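Local coordinates for mannosylglycerate hydrolase MGH1-like glycoside hydrolase domain-containing protein (Thermus thermophilus HB8, PDB 4WVA), which hydrolyses the compatible solute mannosylglycerate to mannose and glycerate, and probably glucosylglycerate to glucose and glycerate as well, as a GH63 (alpha/alpha)6-barrel glycosidase, at residues G163-D171 with F343-R351; E328-S336 with Y394-G402. All blocks are in the same frame, centred on the assembly; numbering follows the deposited sequence.

Following the chain from the N terminus, residues 163-171 come first, in the loop between helices 121-146 and 171-175. Interaction 1 joins them to residues 343-351, closing a loop of 171 residues, nearly half of it helical. Residues 328-336 fall inside that loop and pair in interaction 2 with residues 394-402, beyond its end, so the two closures cross instead of nesting. Segments 328-336 and 343-351 share the connection between helices 313-327 and 356-368 of the (alpha/alpha)6-barrel. One end of that connection meets the hairpin of strands 394-395 and 402-403, and the other meets the active-site loop. The contacts touch directly, with Tyr349 packed on Tyr394 and Pro346 on Pro397.

Interaction 1 (G163-D171 with F343-R351); sequences GMDNSPAWD and FFEPGRYWR. With TRS (2-amino-2-hydroxymethyl-propane-1,3-diol), chain D.
The sugar-binding pocket is walled here by Asp165, probably the catalytic proton donor, and by Tyr349 and Trp350, probable substrate-binding residues. Tyr349 OH donates to Asp165 OD2 at 2.8 Å, reaching the oxygen from above the carboxylate plane, with carboxylate and phenol ring turned 86° apart. A Tris molecule, probably from the crystallisation liquor, occupies the pocket. Its O3 accepts a nearly straight bond from Trp350 NE1 (2.9 Å) and has Gly163 O and Tyr349 OH as possible acceptors of its one proton; its amine donates to Tyr349 OH, and Tyr28 OH is also hydrogen-bonded to the Tris.

Next to Asp165, Met164 lies over one face of the indole. Its CA stands 3.3 Å from the centroid of the five-membered ring of Trp350, almost on the ring normal, a CH-pi contact. Held anti to the carbonyl carbon (chi1 -56°), CG sits by CE3 and CZ3, and SD, farther along the extended chain, makes an oblique Met-aromatic contact past that side of the six-membered ring. A flexible, unbranched side chain suits so flat a surface, and Val358 of helix 356-368 touches both residues.

In this (alpha/alpha)6-barrel the two segments are loops joining helices, and side chains reaching backbone groups hold them together. Asn166 OD1 accepts from Trp350 N at 2.9 Å, in the carbonyl plane on a lone pair. Arg351 grips Asp171 end-on: NH1 and NH2 each reach one oxygen through its syn lone pair, the flat groups only 11° from coplanar. The same NH1 donates to Asn166 O at 2.9 Å, and Pro168 CG rests over the centre of one guanidinium face. Glu345 OE1 takes a firm bond from Arg348 NE, and OE2 a weak one from Arg351 NE.

Interaction 2 (E328-S336 with Y394-G402); sequences EKARYLLPS and YYDPLTGQG
Tyr332 leans over the turn that links the two short strands of the 394-395/402-403 hairpin, bringing CE1 to 3.4 Å from Gly400 CA. Glycine suits this place twice over: its bare CA leaves the phenol carbon room to approach, and it accepts the positive phi (86°). The tyrosine's CG lies anti to its carbonyl carbon (chi1 -65°), which carries the ring out alongside the turn, and Pro397 O lies near the ring plane at its edge. That same oxygen accepts from Tyr332 N at 3.1 Å, tying the irregular segment 328-336 to the hairpin through its main chain.

Arg331 lies against one face of the ring: chi1 (166°) sets CG over it, and the bend at chi2 brings the guanidinium back so that Tyr332 CE2 lies over its centre; its charge is paired with Asp381 of helix 372-389.

Pro397 fills the middle of the contact with a compact ring. Its CB meets Ala330 CB at 3.9 Å, a small methyl that lets the backbones approach, and its CG touches Pro335 CB at 4.1 Å. Leu398 starts out facing away, yet its CD2 branch curls back to 3.6 Å from Lys329 O, where the contact is more exposed to solvent.

Asp396 shapes the turn from within: OD1 accepts from both Leu398 N and Thr399 N, an Asx turn and Asx motif that brace the turn around Pro397. At the outer edge a water bridges the segments, 2.7 Å from Tyr332 OH and donating to Thr399 O at 2.9 Å.

Interaction 1 (G163-D171 with F343-R351)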
loop_
_atom_site.group_PDB
_atom_site.type_symbol
_atom_site.label_atom_id
_atom_site.label_comp_id
_atom_site.label_asym_id
_atom_site.label_seq_id
_atom_site.Cartn_x
_atom_site.Cartn_y
_atom_site.Cartn_z
ATOM N N GLY A 163 -25.261 8.166 7.526
ATOM C CA GLY A 163 -25.975 7.130 8.258
ATOM C C GLY A 163 -25.891 7.273 9.768
ATOM O O GLY A 163 -26.538 6.510 10.496
ATOM N N MET A 164 -25.140 8.268 10.239
ATOM C CA MET A 164 -24.836 8.464 11.648
ATOM C C MET A 164 -25.299 9.869 12.026
ATOM O O MET A 164 -24.526 10.786 12.330
ATOM C CB MET A 164 -23.352 8.250 11.913
ATOM C CG MET A 164 -22.882 6.895 11.443
ATOM S SD MET A 164 -21.148 6.623 11.841
ATOM C CE MET A 164 -20.839 5.017 11.102
ATOM N N ASP A 165 -26.622 10.000 12.002
ATOM C CA ASP A 165 -27.282 11.296 11.834
ATOM C C ASP A 165 -26.775 12.388 12.768
ATOM O O ASP A 165 -26.477 13.492 12.333
ATOM C CB ASP A 165 -28.799 11.172 12.045
ATOM C CG ASP A 165 -29.449 10.059 11.247
ATOM O OD1 ASP A 165 -28.787 9.342 10.458
ATOM O OD2 ASP A 165 -30.684 9.894 11.415
ATOM N N ASN A 166 -26.706 12.089 14.062
ATOM C CA ASN A 166 -26.321 13.075 15.062
ATOM C C ASN A 166 -24.952 12.810 15.685
ATOM O O ASN A 166 -24.700 13.161 16.840
ATOM C CB ASN A 166 -27.410 13.211 16.143
ATOM C CG ASN A 166 -27.446 12.028 17.088
ATOM O OD1 ASN A 166 -26.990 10.919 16.747
ATOM N ND2 ASN A 166 -27.981 12.247 18.290
ATOM N N SER A 167 -24.059 12.175 14.927
ATOM C CA SER A 167 -22.686 11.997 15.400
ATOM C C SER A 167 -22.147 13.337 15.913
ATOM O O SER A 167 -22.365 14.349 15.255
ATOM C CB SER A 167 -21.787 11.550 14.255
ATOM O OG SER A 167 -20.449 11.404 14.717
ATOM N N PRO A 168 -21.454 13.350 17.075
ATOM C CA PRO A 168 -20.853 14.611 17.552
ATOM C C PRO A 168 -19.875 15.225 16.560
ATOM O O PRO A 168 -19.619 16.432 16.615
ATOM C CB PRO A 168 -20.153 14.202 18.845
ATOM C CG PRO A 168 -20.935 13.025 19.312
ATOM C CD PRO A 168 -21.211 12.266 18.038
ATOM N N ALA A 169 -19.344 14.423 15.635
ATOM C CA ALA A 169 -18.502 14.973 14.567
ATOM C C ALA A 169 -19.194 16.075 13.769
ATOM O O ALA A 169 -18.538 17.021 13.316
ATOM C CB ALA A 169 -18.028 13.859 13.630
ATOM N N TRP A 170 -20.521 16.002 13.625
ATOM C CA TRP A 170 -21.243 16.965 12.788
ATOM C C TRP A 170 -21.692 18.248 13.526
ATOM O O TRP A 170 -22.236 19.154 12.881
ATOM C CB TRP A 170 -22.473 16.319 12.129
ATOM C CG TRP A 170 -22.269 14.917 11.574
ATOM C CD1 TRP A 170 -23.179 13.916 11.583
ATOM C CD2 TRP A 170 -21.087 14.385 10.951
ATOM N NE1 TRP A 170 -22.658 12.785 10.995
ATOM C CE2 TRP A 170 -21.370 13.043 10.608
ATOM C CE3 TRP A 170 -19.812 14.906 10.662
ATOM C CZ2 TRP A 170 -20.422 12.206 10.025
ATOM C CZ3 TRP A 170 -18.878 14.071 10.084
ATOM C CH2 TRP A 170 -19.191 12.741 9.765
ATOM N N ASP A 171 -21.439 18.341 14.831
ATOM C CA ASP A 171 -21.918 19.500 15.637
ATOM C C ASP A 171 -21.419 20.839 15.092
ATOM O O ASP A 171 -22.222 21.696 14.721
ATOM C CB ASP A 171 -21.525 19.378 17.110
ATOM C CG ASP A 171 -22.292 18.301 17.868
ATOM O OD1 ASP A 171 -23.171 17.597 17.289
ATOM O OD2 ASP A 171 -21.989 18.154 19.080
ATOM N N PHE A 343 -18.849 14.856 24.713
ATOM C CA PHE A 343 -20.087 14.722 23.948
ATOM C C PHE A 343 -20.785 13.377 24.116
ATOM O O PHE A 343 -21.860 13.173 23.560
ATOM C CB PHE A 343 -19.814 14.934 22.444
ATOM C CG PHE A 343 -19.093 16.207 22.144
ATOM C CD1 PHE A 343 -19.689 17.429 22.420
ATOM C CD2 PHE A 343 -17.809 16.192 21.601
ATOM C CE1 PHE A 343 -19.019 18.616 22.165
ATOM C CE2 PHE A 343 -17.135 17.372 21.349
ATOM C CZ PHE A 343 -17.742 18.587 21.633
ATOM N N PHE A 344 -20.176 12.473 24.866
ATOM C CA PHE A 344 -20.723 11.134 25.107
ATOM C C PHE A 344 -22.073 11.176 25.823
ATOM O O PHE A 344 -22.213 11.799 26.886
ATOM C CB PHE A 344 -19.711 10.317 25.902
ATOM C CG PHE A 344 -20.149 8.912 26.207
ATOM C CD1 PHE A 344 -20.241 7.962 25.200
ATOM C CD2 PHE A 344 -20.405 8.518 27.508
ATOM C CE1 PHE A 344 -20.616 6.662 25.485
ATOM C CE2 PHE A 344 -20.787 7.228 27.801
ATOM C CZ PHE A 344 -20.889 6.288 26.788
ATOM N N GLU A 345 -23.070 10.557 25.198
ATOM C CA GLU A 345 -24.421 10.441 25.733
ATOM C C GLU A 345 -24.809 8.987 25.508
ATOM O O GLU A 345 -25.108 8.616 24.373
ATOM C CB GLU A 345 -25.408 11.370 25.010
ATOM C CG GLU A 345 -25.177 12.869 25.174
ATOM C CD GLU A 345 -26.225 13.688 24.447
ATOM O OE1 GLU A 345 -27.377 13.777 24.937
ATOM O OE2 GLU A 345 -25.917 14.241 23.372
ATOM N N PRO A 346 -24.811 8.154 26.568
ATOM C CA PRO A 346 -24.917 6.712 26.339
ATOM C C PRO A 346 -26.239 6.199 25.775
ATOM O O PRO A 346 -26.290 5.042 25.356
ATOM C CB PRO A 346 -24.668 6.105 27.725
ATOM C CG PRO A 346 -25.002 7.199 28.679
ATOM C CD PRO A 346 -24.622 8.463 27.999
ATOM N N GLY A 347 -27.284 7.027 25.764
ATOM C CA GLY A 347 -28.553 6.642 25.179
ATOM C C GLY A 347 -28.935 7.316 23.872
ATOM O O GLY A 347 -29.914 6.888 23.238
ATOM N N ARG A 348 -28.202 8.350 23.446
ATOM C CA ARG A 348 -28.699 9.211 22.368
ATOM C C ARG A 348 -28.097 8.902 20.998
ATOM O O ARG A 348 -27.212 9.624 20.523
ATOM C CB ARG A 348 -28.554 10.707 22.688
ATOM C CG ARG A 348 -29.462 11.555 21.812
ATOM C CD ARG A 348 -29.269 13.043 21.987
ATOM N NE ARG A 348 -29.692 13.499 23.308
ATOM C CZ ARG A 348 -30.941 13.832 23.638
ATOM N NH1 ARG A 348 -31.950 13.759 22.772
ATOM N NH2 ARG A 348 -31.186 14.243 24.873
ATOM N N TYR A 349 -28.584 7.816 20.396
ATOM C CA TYR A 349 -28.478 7.572 18.959
ATOM C C TYR A 349 -27.012 7.338 18.571
ATOM O O TYR A 349 -26.463 6.304 18.936
ATOM C CB TYR A 349 -29.165 8.721 18.189
ATOM C CG TYR A 349 -29.716 8.425 16.808
ATOM C CD1 TYR A 349 -30.210 7.173 16.457
ATOM C CD2 TYR A 349 -29.836 9.438 15.871
ATOM C CE1 TYR A 349 -30.758 6.936 15.201
ATOM C CE2 TYR A 349 -30.377 9.209 14.628
ATOM C CZ TYR A 349 -30.828 7.955 14.283
ATOM O OH TYR A 349 -31.378 7.733 13.027
ATOM N N TRP A 350 -26.391 8.270 17.842
ATOM C CA TRP A 350 -24.975 8.118 17.436
ATOM C C TRP A 350 -23.957 8.845 18.308
ATOM O O TRP A 350 -22.812 9.026 17.908
ATOM C CB TRP A 350 -24.842 8.528 15.960
ATOM C CG TRP A 350 -25.503 7.579 15.031
ATOM C CD1 TRP A 350 -26.734 7.682 14.506
ATOM C CD2 TRP A 350 -24.946 6.364 14.521
ATOM N NE1 TRP A 350 -27.006 6.615 13.691
ATOM C CE2 TRP A 350 -25.916 5.787 13.680
ATOM C CE3 TRP A 350 -23.719 5.719 14.682
ATOM C CZ2 TRP A 350 -25.704 4.590 13.009
ATOM C CZ3 TRP A 350 -23.517 4.512 14.030
ATOM C CH2 TRP A 350 -24.492 3.970 13.195
ATOM N N ARG A 351 -24.344 9.219 19.529
ATOM C CA ARG A 351 -23.476 9.956 20.418
ATOM C C ARG A 351 -22.957 9.107 21.581
ATOM O O ARG A 351 -22.572 9.639 22.613
ATOM C CB ARG A 351 -24.230 11.201 20.927
ATOM C CG ARG A 351 -24.777 12.032 19.779
ATOM C CD ARG A 351 -25.465 13.292 20.252
ATOM N NE ARG A 351 -24.554 14.300 20.775
ATOM C CZ ARG A 351 -23.951 15.250 20.059
ATOM N NH1 ARG A 351 -24.088 15.322 18.735
ATOM N NH2 ARG A 351 -23.193 16.150 20.692
HETATM C C TRS D . -31.175 5.498 10.472
HETATM C C1 TRS D . -31.142 4.169 9.732
HETATM C C2 TRS D . -32.236 6.377 9.802
HETATM C C3 TRS D . -29.799 6.158 10.500
HETATM N N TRS D . -31.522 5.216 11.887
HETATM O O1 TRS D . -32.452 3.558 9.733
HETATM O O2 TRS D . -32.169 7.768 10.153
HETATM O O3 TRS D . -29.235 6.172 11.835
HETATM O O HOH W 1 -20.842 9.126 16.053
#

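Interaction 2 (E328-S336 with Y394-G402)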
loop_
_atom_site.group_PDB
_atom_site.type_symbol
_atom_site.label_atom_id
_atom_site.label_comp_id
_atom_site.label_asym_id
_atom_site.label_seq_id
_atom_site.Cartn_x
_atom_site.Cartn_y
_atom_site.Cartn_z
ATOM N N GLU A 328 -12.103 0.098 28.493
ATOM C CA GLU A 328 -11.789 0.372 29.909
ATOM C C GLU A 328 -12.919 1.146 30.585
ATOM O O GLU A 328 -13.013 1.161 31.814
ATOM C CB GLU A 328 -10.498 1.190 30.043
ATOM C CG GLU A 328 -9.230 0.502 29.537
ATOM C CD GLU A 328 -7.984 1.354 29.720
ATOM O OE1 GLU A 328 -8.111 2.566 30.009
ATOM O OE2 GLU A 328 -6.857 0.835 29.580
ATOM N N LYS A 329 -13.745 1.825 29.787
ATOM C CA LYS A 329 -14.795 2.707 30.300
ATOM C C LYS A 329 -16.225 2.245 30.038
ATOM O O LYS A 329 -17.143 2.637 30.769
ATOM C CB LYS A 329 -14.603 4.112 29.734
ATOM C CG LYS A 329 -13.383 4.832 30.288
ATOM C CD LYS A 329 -13.375 4.795 31.809
ATOM C CE LYS A 329 -12.474 5.860 32.403
ATOM N NZ LYS A 329 -12.645 5.903 33.885
ATOM N N ALA A 330 -16.419 1.426 29.002
ATOM C CA ALA A 330 -17.736 0.881 28.671
ATOM C C ALA A 330 -17.709 -0.635 28.765
ATOM O O ALA A 330 -16.789 -1.271 28.257
ATOM C CB ALA A 330 -18.136 1.307 27.269
ATOM N N ARG A 331 -18.737 -1.229 29.364
ATOM C CA ARG A 331 -18.843 -2.685 29.414
ATOM C C ARG A 331 -18.926 -3.306 28.025
ATOM O O ARG A 331 -18.318 -4.337 27.765
ATOM C CB ARG A 331 -20.054 -3.130 30.247
ATOM C CG ARG A 331 -20.467 -4.602 30.094
ATOM C CD ARG A 331 -19.390 -5.658 30.383
ATOM N NE ARG A 331 -19.831 -7.016 30.004
ATOM C CZ ARG A 331 -19.650 -7.604 28.813
ATOM N NH1 ARG A 331 -18.990 -6.997 27.811
ATOM N NH2 ARG A 331 -20.113 -8.841 28.623
ATOM N N TYR A 332 -19.693 -2.674 27.144
ATOM C CA TYR A 332 -19.973 -3.226 25.820
ATOM C C TYR A 332 -19.282 -2.394 24.756
ATOM O O TYR A 332 -19.468 -1.187 24.711
ATOM C CB TYR A 332 -21.480 -3.241 25.544
ATOM C CG TYR A 332 -22.229 -4.174 26.463
ATOM C CD1 TYR A 332 -22.964 -3.674 27.523
ATOM C CD2 TYR A 332 -22.157 -5.544 26.298
ATOM C CE1 TYR A 332 -23.637 -4.516 28.382
ATOM C CE2 TYR A 332 -22.823 -6.404 27.163
ATOM C CZ TYR A 332 -23.564 -5.874 28.207
ATOM O OH TYR A 332 -24.252 -6.712 29.083
ATOM N N LEU A 333 -18.465 -3.047 23.933
ATOM C CA LEU A 333 -17.905 -2.423 22.747
ATOM C C LEU A 333 -18.904 -2.597 21.622
ATOM O O LEU A 333 -19.708 -3.530 21.658
ATOM C CB LEU A 333 -16.582 -3.080 22.349
ATOM C CG LEU A 333 -15.375 -2.842 23.274
ATOM C CD1 LEU A 333 -14.167 -3.552 22.697
ATOM C CD2 LEU A 333 -15.097 -1.358 23.455
ATOM N N LEU A 334 -18.908 -1.720 20.616
ATOM C CA LEU A 334 -18.081 -0.527 20.482
ATOM C C LEU A 334 -18.995 0.692 20.606
ATOM O O LEU A 334 -19.899 0.870 19.800
ATOM C CB LEU A 334 -17.454 -0.521 19.099
ATOM C CG LEU A 334 -16.462 0.586 18.768
ATOM C CD1 LEU A 334 -15.177 0.433 19.548
ATOM C CD2 LEU A 334 -16.177 0.564 17.265
ATOM N N PRO A 335 -18.776 1.543 21.617
ATOM C CA PRO A 335 -19.613 2.756 21.650
ATOM C C PRO A 335 -19.396 3.617 20.408
ATOM O O PRO A 335 -18.319 3.582 19.799
ATOM C CB PRO A 335 -19.158 3.495 22.912
ATOM C CG PRO A 335 -17.972 2.790 23.400
ATOM C CD PRO A 335 -17.821 1.471 22.725
ATOM N N SER A 336 -20.421 4.370 20.035
ATOM C CA SER A 336 -20.374 5.182 18.822
ATOM C C SER A 336 -19.491 6.419 18.948
ATOM O O SER A 336 -19.104 7.003 17.933
ATOM C CB SER A 336 -21.783 5.500 18.321
ATOM O OG SER A 336 -22.667 5.939 19.368
ATOM N N TYR A 394 -29.994 0.350 18.835
ATOM C CA TYR A 394 -28.711 0.584 19.492
ATOM C C TYR A 394 -28.864 0.263 20.966
ATOM O O TYR A 394 -29.980 -0.020 21.430
ATOM C CB TYR A 394 -28.180 2.009 19.267
ATOM C CG TYR A 394 -29.243 3.080 19.264
ATOM C CD1 TYR A 394 -29.992 3.321 18.122
ATOM C CD2 TYR A 394 -29.500 3.847 20.390
ATOM C CE1 TYR A 394 -30.986 4.262 18.108
ATOM C CE2 TYR A 394 -30.485 4.810 20.371
ATOM C CZ TYR A 394 -31.225 5.011 19.220
ATOM O OH TYR A 394 -32.231 5.965 19.150
ATOM N N TYR A 395 -27.743 0.270 21.663
ATOM C CA TYR A 395 -27.686 -0.200 23.040
ATOM C C TYR A 395 -26.820 0.711 23.871
ATOM O O TYR A 395 -25.794 1.194 23.413
ATOM C CB TYR A 395 -27.148 -1.632 23.119
ATOM C CG TYR A 395 -27.938 -2.615 22.293
ATOM C CD1 TYR A 395 -27.693 -2.758 20.930
ATOM C CD2 TYR A 395 -28.951 -3.386 22.857
ATOM C CE1 TYR A 395 -28.414 -3.645 20.159
ATOM C CE2 TYR A 395 -29.685 -4.267 22.083
ATOM C CZ TYR A 395 -29.421 -4.388 20.732
ATOM O OH TYR A 395 -30.137 -5.261 19.944
ATOM N N ASP A 396 -27.233 0.936 25.118
ATOM C CA ASP A 396 -26.431 1.694 26.069
ATOM C C ASP A 396 -25.134 0.912 26.328
ATOM O O ASP A 396 -25.179 -0.269 26.668
ATOM C CB ASP A 396 -27.250 1.905 27.360
ATOM C CG ASP A 396 -26.535 2.749 28.398
ATOM O OD1 ASP A 396 -25.382 2.448 28.745
ATOM O OD2 ASP A 396 -27.153 3.713 28.892
ATOM N N PRO A 397 -23.960 1.549 26.134
ATOM C CA PRO A 397 -22.714 0.778 26.279
ATOM C C PRO A 397 -22.336 0.489 27.734
ATOM O O PRO A 397 -21.489 -0.356 27.988
ATOM C CB PRO A 397 -21.651 1.670 25.636
ATOM C CG PRO A 397 -22.243 3.005 25.546
ATOM C CD PRO A 397 -23.723 2.941 25.711
ATOM N N LEU A 398 -22.978 1.187 28.669
ATOM C CA LEU A 398 -22.639 1.052 30.085
ATOM C C LEU A 398 -23.497 -0.021 30.721
ATOM O O LEU A 398 -23.000 -0.827 31.501
ATOM C CB LEU A 398 -22.845 2.394 30.802
ATOM C CG LEU A 398 -22.113 3.581 30.165
ATOM C CD1 LEU A 398 -22.312 4.825 31.017
ATOM C CD2 LEU A 398 -20.630 3.281 29.962
ATOM N N THR A 399 -24.785 -0.027 30.382
ATOM C CA THR A 399 -25.760 -0.935 30.993
ATOM C C THR A 399 -26.207 -2.068 30.087
ATOM O O THR A 399 -26.730 -3.062 30.575
ATOM C CB THR A 399 -27.033 -0.184 31.416
ATOM O OG1 THR A 399 -27.717 0.317 30.252
ATOM C CG2 THR A 399 -26.690 0.953 32.349
ATOM N N GLY A 400 -26.068 -1.871 28.773
ATOM C CA GLY A 400 -26.566 -2.820 27.798
ATOM C C GLY A 400 -28.022 -2.641 27.410
ATOM O O GLY A 400 -28.522 -3.387 26.587
ATOM N N GLN A 401 -28.711 -1.653 27.987
ATOM C CA GLN A 401 -30.139 -1.504 27.756
ATOM C C GLN A 401 -30.442 -1.185 26.291
ATOM O O GLN A 401 -29.768 -0.353 25.692
ATOM C CB GLN A 401 -30.716 -0.372 28.610
ATOM C CG GLN A 401 -30.586 -0.541 30.114
ATOM C CD GLN A 401 -30.786 0.795 30.825
ATOM O OE1 GLN A 401 -29.819 1.482 31.215
ATOM N NE2 GLN A 401 -32.052 1.202 30.944
ATOM N N GLY A 402 -31.462 -1.827 25.729
ATOM C CA GLY A 402 -31.913 -1.525 24.360
ATOM C C GLY A 402 -32.489 -0.125 24.237
ATOM O O GLY A 402 -33.126 0.405 25.163
HETATM O O HOH W 2 -19.951 -0.247 31.913
HETATM O O HOH W 3 -26.380 -5.958 30.542
#